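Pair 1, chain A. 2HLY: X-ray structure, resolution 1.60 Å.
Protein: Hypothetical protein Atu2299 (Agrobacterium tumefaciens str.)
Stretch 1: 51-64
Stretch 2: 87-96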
# COMPACT_ATOMS: atom_id res chain seq x y z
N LYS A 51 4.23 -5.77 -15.73
CA LYS A 51 3.72 -5.35 -17.04
C LYS A 51 2.20 -5.37 -17.06
O LYS A 51 1.59 -5.77 -18.05
CB LYS A 51 4.26 -6.24 -18.17
CG LYS A 51 5.75 -6.50 -18.09
CD LYS A 51 6.55 -5.23 -18.21
CE LYS A 51 6.81 -4.88 -19.67
NZ LYS A 51 7.59 -3.62 -19.77
N VAL A 52 1.61 -4.96 -15.95
CA VAL A 52 0.17 -4.81 -15.89
C VAL A 52 -0.16 -3.34 -15.71
O VAL A 52 0.65 -2.57 -15.21
CB VAL A 52 -0.43 -5.64 -14.73
CG1 VAL A 52 -0.25 -7.13 -15.00
CG2 VAL A 52 0.23 -5.25 -13.40
N LYS A 53 -1.35 -2.95 -16.14
CA LYS A 53 -1.81 -1.63 -15.79
C LYS A 53 -2.14 -1.72 -14.31
O LYS A 53 -2.78 -2.68 -13.84
CB LYS A 53 -3.02 -1.21 -16.64
CG LYS A 53 -2.62 -0.54 -17.96
CD LYS A 53 -2.10 -1.53 -18.99
CE LYS A 53 -2.01 -0.89 -20.37
NZ LYS A 53 -0.76 -0.07 -20.54
N ALA A 54 -1.58 -0.80 -13.56
CA ALA A 54 -1.84 -0.73 -12.12
C ALA A 54 -2.12 0.72 -11.85
O ALA A 54 -1.34 1.60 -12.24
CB ALA A 54 -0.62 -1.18 -11.35
N VAL A 55 -3.25 0.98 -11.20
CA VAL A 55 -3.73 2.35 -11.02
C VAL A 55 -3.92 2.58 -9.52
O VAL A 55 -4.66 1.85 -8.88
CB VAL A 55 -5.09 2.56 -11.75
CG1 VAL A 55 -5.58 4.00 -11.59
CG2 VAL A 55 -4.98 2.21 -13.25
N PRO A 56 -3.25 3.60 -8.96
CA PRO A 56 -3.54 3.98 -7.57
C PRO A 56 -4.87 4.70 -7.54
O PRO A 56 -5.15 5.52 -8.44
CB PRO A 56 -2.40 4.93 -7.20
CG PRO A 56 -1.84 5.39 -8.49
CD PRO A 56 -2.22 4.45 -9.59
N LYS A 57 -5.68 4.39 -6.54
CA LYS A 57 -6.97 5.06 -6.35
C LYS A 57 -7.10 5.40 -4.89
O LYS A 57 -6.40 4.83 -4.06
CB LYS A 57 -8.11 4.15 -6.78
CG LYS A 57 -8.12 3.92 -8.27
CD LYS A 57 -9.43 3.37 -8.71
CE LYS A 57 -9.51 3.33 -10.20
NZ LYS A 57 -10.77 2.63 -10.56
N GLY A 58 -7.96 6.36 -4.56
CA GLY A 58 -8.17 6.72 -3.16
C GLY A 58 -9.60 7.13 -2.91
O GLY A 58 -10.35 7.42 -3.84
N GLY A 59 -9.98 7.10 -1.64
CA GLY A 59 -11.28 7.60 -1.19
C GLY A 59 -11.57 6.97 0.15
O GLY A 59 -10.75 7.04 1.07
N LEU A 60 -12.75 6.36 0.23
CA LEU A 60 -13.18 5.67 1.45
C LEU A 60 -12.83 4.18 1.33
O LEU A 60 -13.06 3.57 0.28
CB LEU A 60 -14.70 5.85 1.63
CG LEU A 60 -15.31 5.21 2.87
CD1 LEU A 60 -16.48 6.05 3.39
CD2 LEU A 60 -15.71 3.74 2.63
N ALA A 61 -12.26 3.61 2.39
CA ALA A 61 -11.91 2.18 2.37
C ALA A 61 -12.25 1.56 3.72
O ALA A 61 -12.08 2.20 4.76
CB ALA A 61 -10.44 1.97 2.04
N ALA A 62 -12.73 0.33 3.69
CA ALA A 62 -13.05 -0.40 4.92
C ALA A 62 -12.70 -1.86 4.75
O ALA A 62 -12.89 -2.40 3.66
CB ALA A 62 -14.51 -0.25 5.25
N TYR A 63 -12.21 -2.48 5.81
CA TYR A 63 -11.80 -3.88 5.77
C TYR A 63 -12.30 -4.60 7.00
O TYR A 63 -12.27 -4.03 8.10
CB TYR A 63 -10.27 -3.96 5.84
CG TYR A 63 -9.55 -3.38 4.67
CD1 TYR A 63 -9.43 -4.12 3.49
CD2 TYR A 63 -8.95 -2.11 4.74
CE1 TYR A 63 -8.75 -3.60 2.39
CE2 TYR A 63 -8.27 -1.58 3.63
CZ TYR A 63 -8.17 -2.34 2.47
OH TYR A 63 -7.50 -1.86 1.36
N ASN A 64 -12.73 -5.85 6.85
CA ASN A 64 -12.90 -6.69 8.01
C ASN A 64 -11.61 -7.49 8.15
O ASN A 64 -11.30 -8.31 7.29
CB ASN A 64 -14.10 -7.63 7.86
CG ASN A 64 -14.23 -8.60 9.04
OD1 ASN A 64 -13.21 -9.05 9.59
ND2 ASN A 64 -15.46 -8.92 9.43
N ASN A 87 -7.76 10.35 7.56
CA ASN A 87 -8.54 9.12 7.32
C ASN A 87 -8.72 8.76 5.85
O ASN A 87 -9.28 7.70 5.54
CB ASN A 87 -9.91 9.15 8.01
CG ASN A 87 -9.81 9.09 9.51
OD1 ASN A 87 -8.93 8.43 10.07
ND2 ASN A 87 -10.73 9.78 10.19
N PHE A 88 -8.30 9.65 4.95
CA PHE A 88 -8.26 9.34 3.52
C PHE A 88 -7.33 8.15 3.30
O PHE A 88 -6.28 8.04 3.95
CB PHE A 88 -7.74 10.54 2.74
CG PHE A 88 -7.94 10.42 1.27
CD1 PHE A 88 -9.17 10.74 0.71
CD2 PHE A 88 -6.90 10.00 0.44
CE1 PHE A 88 -9.37 10.64 -0.65
CE2 PHE A 88 -7.10 9.90 -0.94
CZ PHE A 88 -8.35 10.21 -1.47
N HIS A 89 -7.70 7.25 2.39
CA HIS A 89 -6.90 6.06 2.14
C HIS A 89 -6.78 5.73 0.66
O HIS A 89 -7.73 5.94 -0.10
CB HIS A 89 -7.49 4.87 2.90
CG HIS A 89 -6.59 3.69 2.95
ND1 HIS A 89 -5.44 3.67 3.72
CD2 HIS A 89 -6.65 2.48 2.33
CE1 HIS A 89 -4.84 2.50 3.58
NE2 HIS A 89 -5.55 1.76 2.74
N CYS A 90 -5.61 5.25 0.24
CA CYS A 90 -5.36 4.84 -1.14
C CYS A 90 -5.09 3.36 -1.23
O CYS A 90 -4.58 2.76 -0.27
CB CYS A 90 -4.14 5.56 -1.71
SG CYS A 90 -4.36 7.33 -1.85
N TRP A 91 -5.37 2.79 -2.39
CA TRP A 91 -5.09 1.37 -2.68
C TRP A 91 -4.68 1.26 -4.15
O TRP A 91 -4.58 2.27 -4.86
CB TRP A 91 -6.33 0.52 -2.39
CG TRP A 91 -7.52 0.92 -3.19
CD1 TRP A 91 -7.90 0.42 -4.40
CD2 TRP A 91 -8.49 1.91 -2.84
NE1 TRP A 91 -9.06 1.04 -4.82
CE2 TRP A 91 -9.44 1.96 -3.88
CE3 TRP A 91 -8.66 2.75 -1.73
CZ2 TRP A 91 -10.54 2.82 -3.86
CZ3 TRP A 91 -9.75 3.62 -1.71
CH2 TRP A 91 -10.68 3.64 -2.76
N VAL A 92 -4.43 0.03 -4.62
CA VAL A 92 -4.08 -0.18 -6.02
C VAL A 92 -5.11 -1.10 -6.66
O VAL A 92 -5.58 -2.04 -6.02
CB VAL A 92 -2.68 -0.83 -6.14
CG1 VAL A 92 -2.33 -1.09 -7.60
CG2 VAL A 92 -1.65 0.10 -5.55
N GLU A 93 -5.47 -0.79 -7.91
CA GLU A 93 -6.30 -1.67 -8.72
C GLU A 93 -5.45 -2.09 -9.91
O GLU A 93 -4.97 -1.24 -10.66
CB GLU A 93 -7.57 -0.94 -9.14
CG GLU A 93 -8.40 -0.58 -7.92
CD GLU A 93 -9.78 -0.06 -8.25
OE1 GLU A 93 -10.14 0.00 -9.45
OE2 GLU A 93 -10.49 0.29 -7.28
N ALA A 94 -5.22 -3.39 -10.05
CA ALA A 94 -4.33 -3.86 -11.10
C ALA A 94 -4.81 -5.18 -11.66
O ALA A 94 -4.91 -6.15 -10.93
CB ALA A 94 -2.91 -4.03 -10.56
N ASP A 95 -5.10 -5.20 -12.97
CA ASP A 95 -5.47 -6.45 -13.64
C ASP A 95 -6.66 -7.11 -12.93
O ASP A 95 -6.76 -8.35 -12.87
CB ASP A 95 -4.26 -7.41 -13.63
CG ASP A 95 -4.03 -8.10 -14.96
OD1 ASP A 95 -4.58 -7.65 -15.98
OD2 ASP A 95 -3.27 -9.10 -14.97
N GLY A 96 -7.54 -6.27 -12.39
CA GLY A 96 -8.74 -6.72 -11.68
C GLY A 96 -8.55 -6.91 -10.18
O GLY A 96 -9.54 -6.96 -9.43
O HOH W 1 -5.11 -3.01 -14.87

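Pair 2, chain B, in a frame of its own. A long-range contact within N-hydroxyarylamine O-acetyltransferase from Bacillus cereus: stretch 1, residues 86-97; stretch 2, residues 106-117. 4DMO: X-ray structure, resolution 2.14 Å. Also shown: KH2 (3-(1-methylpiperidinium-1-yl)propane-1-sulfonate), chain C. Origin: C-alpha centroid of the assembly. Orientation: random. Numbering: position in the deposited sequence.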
# COMPACT_ATOMS: atom_id res chain seq x y z
N GLY B 86 17.34 8.05 6.88
CA GLY B 86 17.62 8.60 8.20
C GLY B 86 16.41 8.77 9.12
O GLY B 86 16.58 9.18 10.27
N PHE B 87 15.20 8.48 8.63
CA PHE B 87 14.01 8.57 9.48
C PHE B 87 13.88 7.46 10.52
O PHE B 87 14.28 6.33 10.28
CB PHE B 87 12.75 8.52 8.65
CG PHE B 87 12.56 9.71 7.80
CD1 PHE B 87 12.96 9.68 6.49
CD2 PHE B 87 11.97 10.84 8.31
CE1 PHE B 87 12.77 10.77 5.69
CE2 PHE B 87 11.78 11.93 7.52
CZ PHE B 87 12.19 11.89 6.20
N ASP B 88 13.27 7.79 11.64
CA ASP B 88 13.02 6.82 12.70
C ASP B 88 11.68 6.13 12.48
O ASP B 88 10.61 6.66 12.82
CB ASP B 88 13.06 7.49 14.06
CG ASP B 88 12.84 6.51 15.19
OD1 ASP B 88 12.84 5.29 14.90
OD2 ASP B 88 12.70 6.94 16.37
N VAL B 89 11.75 4.94 11.87
CA VAL B 89 10.57 4.24 11.38
C VAL B 89 10.42 2.84 11.95
O VAL B 89 11.40 2.20 12.38
CB VAL B 89 10.57 4.16 9.83
CG1 VAL B 89 10.24 5.52 9.23
CG2 VAL B 89 11.89 3.64 9.30
N HIS B 90 9.19 2.36 11.96
CA HIS B 90 8.89 1.03 12.49
C HIS B 90 7.71 0.41 11.73
O HIS B 90 6.83 1.11 11.27
CB HIS B 90 8.56 1.14 13.98
CG HIS B 90 9.54 1.99 14.75
ND1 HIS B 90 10.70 1.48 15.31
CD2 HIS B 90 9.53 3.31 15.05
CE1 HIS B 90 11.36 2.45 15.91
NE2 HIS B 90 10.68 3.58 15.76
N LEU B 91 7.69 -0.90 11.64
CA LEU B 91 6.56 -1.61 11.07
C LEU B 91 5.57 -1.91 12.19
O LEU B 91 5.94 -2.08 13.36
CB LEU B 91 7.01 -2.91 10.42
CG LEU B 91 7.80 -2.82 9.12
CD1 LEU B 91 8.14 -4.19 8.61
CD2 LEU B 91 6.99 -2.06 8.10
N VAL B 92 4.30 -1.96 11.81
CA VAL B 92 3.25 -2.38 12.72
C VAL B 92 2.35 -3.35 12.00
O VAL B 92 2.28 -3.38 10.75
CB VAL B 92 2.42 -1.18 13.21
CG1 VAL B 92 3.30 -0.25 14.04
CG2 VAL B 92 1.79 -0.46 12.06
N SER B 93 1.65 -4.15 12.80
CA SER B 93 0.77 -5.18 12.31
C SER B 93 -0.66 -4.82 12.66
O SER B 93 -0.93 -4.24 13.71
CB SER B 93 1.15 -6.53 12.95
OG SER B 93 0.11 -7.49 12.83
N GLY B 94 -1.58 -5.21 11.79
CA GLY B 94 -2.98 -4.96 12.01
C GLY B 94 -3.85 -5.87 11.19
O GLY B 94 -3.38 -6.81 10.56
N THR B 95 -5.15 -5.57 11.23
CA THR B 95 -6.13 -6.34 10.54
C THR B 95 -7.11 -5.39 9.88
O THR B 95 -7.62 -4.47 10.52
CB THR B 95 -6.91 -7.25 11.51
OG1 THR B 95 -6.00 -8.12 12.21
CG2 THR B 95 -7.95 -8.08 10.76
N VAL B 96 -7.40 -5.62 8.60
CA VAL B 96 -8.34 -4.81 7.84
C VAL B 96 -9.78 -5.16 8.22
O VAL B 96 -10.08 -6.29 8.62
CB VAL B 96 -8.17 -5.00 6.30
CG1 VAL B 96 -9.22 -4.17 5.50
CG2 VAL B 96 -6.76 -4.61 5.88
N TYR B 97 -10.65 -4.16 8.11
CA TYR B 97 -12.07 -4.34 8.37
C TYR B 97 -12.83 -4.26 7.07
O TYR B 97 -12.53 -3.45 6.21
CB TYR B 97 -12.59 -3.28 9.31
CG TYR B 97 -14.01 -3.52 9.81
CD1 TYR B 97 -14.25 -4.47 10.81
CD2 TYR B 97 -15.09 -2.78 9.32
CE1 TYR B 97 -15.51 -4.69 11.29
CE2 TYR B 97 -16.38 -3.00 9.81
CZ TYR B 97 -16.58 -3.96 10.80
OH TYR B 97 -17.83 -4.22 11.32
N VAL B 106 -9.02 -11.28 7.23
CA VAL B 106 -8.15 -12.24 7.88
C VAL B 106 -7.28 -11.55 8.91
O VAL B 106 -6.77 -10.44 8.68
CB VAL B 106 -7.26 -13.02 6.88
CG1 VAL B 106 -8.10 -13.97 6.11
CG2 VAL B 106 -6.51 -12.08 5.95
N ASP B 107 -7.10 -12.24 10.03
CA ASP B 107 -6.37 -11.70 11.17
C ASP B 107 -4.90 -11.45 10.83
O ASP B 107 -4.22 -12.32 10.29
CB ASP B 107 -6.45 -12.67 12.36
CG ASP B 107 -5.87 -12.09 13.59
OD1 ASP B 107 -4.64 -12.20 13.78
OD2 ASP B 107 -6.62 -11.47 14.35
N SER B 108 -4.44 -10.24 11.13
CA SER B 108 -3.04 -9.88 10.99
C SER B 108 -2.57 -9.93 9.57
O SER B 108 -1.42 -10.25 9.27
CB SER B 108 -2.19 -10.77 11.89
OG SER B 108 -2.61 -10.63 13.23
N GLY B 109 -3.50 -9.60 8.68
CA GLY B 109 -3.22 -9.54 7.26
C GLY B 109 -2.59 -8.23 6.81
O GLY B 109 -2.10 -8.13 5.69
N HIS B 110 -2.57 -7.22 7.67
CA HIS B 110 -2.06 -5.93 7.26
C HIS B 110 -0.73 -5.58 7.90
O HIS B 110 -0.45 -5.90 9.07
CB HIS B 110 -3.07 -4.80 7.56
CG HIS B 110 -2.75 -3.50 6.88
ND1 HIS B 110 -3.05 -3.26 5.55
CD2 HIS B 110 -2.18 -2.35 7.33
CE1 HIS B 110 -2.69 -2.03 5.22
NE2 HIS B 110 -2.17 -1.45 6.29
N ILE B 111 0.09 -4.90 7.13
CA ILE B 111 1.33 -4.34 7.64
C ILE B 111 1.39 -2.91 7.21
O ILE B 111 0.95 -2.59 6.12
CB ILE B 111 2.54 -5.04 7.06
CG1 ILE B 111 2.56 -6.50 7.48
CG2 ILE B 111 3.83 -4.31 7.44
CD1 ILE B 111 2.84 -6.71 8.94
N ALA B 112 1.93 -2.06 8.06
CA ALA B 112 2.07 -0.63 7.77
C ALA B 112 3.30 -0.09 8.48
O ALA B 112 3.99 -0.82 9.21
CB ALA B 112 0.83 0.14 8.19
N THR B 113 3.55 1.19 8.27
CA THR B 113 4.76 1.83 8.75
C THR B 113 4.42 3.00 9.67
O THR B 113 3.52 3.78 9.36
CB THR B 113 5.54 2.39 7.55
OG1 THR B 113 5.83 1.34 6.62
CG2 THR B 113 6.84 3.02 7.99
N VAL B 114 5.12 3.15 10.78
CA VAL B 114 4.95 4.37 11.59
C VAL B 114 6.28 5.12 11.64
O VAL B 114 7.37 4.53 11.68
CB VAL B 114 4.44 4.10 13.01
CG1 VAL B 114 3.07 3.41 12.96
CG2 VAL B 114 5.44 3.28 13.75
N LEU B 115 6.16 6.44 11.56
CA LEU B 115 7.30 7.34 11.48
C LEU B 115 7.25 8.36 12.63
O LEU B 115 6.20 8.93 12.94
CB LEU B 115 7.29 8.08 10.14
CG LEU B 115 8.31 9.23 10.09
CD1 LEU B 115 9.71 8.71 10.19
CD2 LEU B 115 8.17 10.06 8.83
N THR B 116 8.40 8.58 13.24
CA THR B 116 8.58 9.56 14.29
C THR B 116 9.30 10.78 13.76
O THR B 116 10.44 10.70 13.32
CB THR B 116 9.42 8.98 15.41
OG1 THR B 116 8.75 7.84 15.95
CG2 THR B 116 9.64 9.98 16.51
N HIS B 117 8.62 11.92 13.83
CA HIS B 117 9.23 13.18 13.48
C HIS B 117 8.94 14.22 14.57
O HIS B 117 7.79 14.40 14.97
CB HIS B 117 8.67 13.68 12.16
CG HIS B 117 9.23 14.99 11.72
ND1 HIS B 117 10.56 15.15 11.37
CD2 HIS B 117 8.65 16.20 11.54
CE1 HIS B 117 10.77 16.41 11.02
NE2 HIS B 117 9.63 17.06 11.11
S KH2 C . -17.87 1.26 10.84
C1 KH2 C . -17.62 -0.37 11.44
O1 KH2 C . -17.87 1.33 9.40
N2 KH2 C . -16.30 -1.83 14.70
O2 KH2 C . -16.90 2.22 11.31
C4 KH2 C . -17.59 -0.62 12.91
O4 KH2 C . -19.13 1.84 11.26
C7 KH2 C . -16.36 -1.30 13.39
C11 KH2 C . -16.28 -0.77 15.65
C12 KH2 C . -14.87 -3.35 16.03
C13 KH2 C . -17.08 -3.99 15.46
C14 KH2 C . -16.18 -3.74 16.62
C15 KH2 C . -17.43 -2.64 14.93
C16 KH2 C . -15.09 -2.60 14.76
O HOH W 2 0.38 -8.31 9.94
O HOH W 3 -2.27 -8.07 14.22
O HOH W 4 -6.21 -8.04 7.35

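Pair 1 and pair 2 are both antiparallel strand pairs. The strand axes approach to 4.5 Å in each, with 151° between the N-to-C directions in pair 1 and 147° in pair 2, and 14 central residues superpose with an RMSD of 0.7 Å. The register is therefore the same. Val A55–Glu A93 matches His B90–Val B114, and Lys A57–Trp A91 matches Val B92–Ala B112, each with two backbone hydrogen bonds. In pair 1, Lys A57 N gives to Trp A91 O at 2.9 Å and Trp A91 N to Lys A57 O at 2.8 Å; in pair 2, Val B92 N gives to Ala B112 O at 2.9 Å and Ala B112 N to Val B92 O at 3.0 Å. This ladder needs only main-chain atoms, so it leaves the side chains free to differ.

The first face carries Ala A54, Pro A56, Val A92 and Ala A94 in pair 1, matched by Val B89, Leu B91, Thr B113 and Leu B115. At one end two methyls touch directly, Ala A54 CB meeting Ala A94 CB at 3.7 Å; Ala A54 CB also meets Val A92 CG1 at 4.1 Å. In pair 2 the branches reach across instead, with Val B89 CG1 3.4 Å from Leu B115 CD1. Next along, Pro A56 has no amide hydrogen, but its place is in a non-hydrogen-bonded pair with Val A92, so no bond of this ladder is lost. Leu B91, its counterpart, extends a branch diagonally, and its CD2 lies 3.9 Å from both Ile B111 CG2 and Thr B113 OG1.

Farther along this face, Gly A58 sits opposite Cys A90, their CA atoms 3.9 Å apart. A CB on the glycine would lie 2.7 Å from Phe A88 CE2, a clash, so its bare CA suits the place. Ser B93 and Ile B111 match these two, with CA atoms 4.8 Å apart. Gly B109 falls where Phe A88 does, so no ring crowds the serine; Ser B93 OG donates to water 2, which in turn donates to His B110 O.

On the other face the side chains differ in kind. In pair 1, the Trp A91 ring lies over the backbone of Gly A58 in a CH-pi contact, Gly A58 CA 4.2 Å from the centroid of the six-membered ring. Beside it, Lys A57 NZ forms a salt bridge with Glu A93 OE1 at 2.9 Å, while Trp A91 NE1 donates to Glu A93 OE2, also at 2.9 Å. Pair 2 fills these three positions with aliphatic groups: Val B92 CG2 packs 4.0 Å from Ala B112 CB, and Val B92 CG1 3.8 Å from Val B114 CG1. Beta-branched valines suit extended strands and pack without polar partners. His B90, matching Val A55, packs its CB 3.8 Å from Val B114 CG2.

Gly A59 and Gly B94 match; Gly A59 has phi/psi 159/-127, a region glycine enters easily. Their partners match too: His A89 CD2 lies 3.8 Å from Ala A61 CB, and His B110 ND1 4.0 Å from Val B96 CG2.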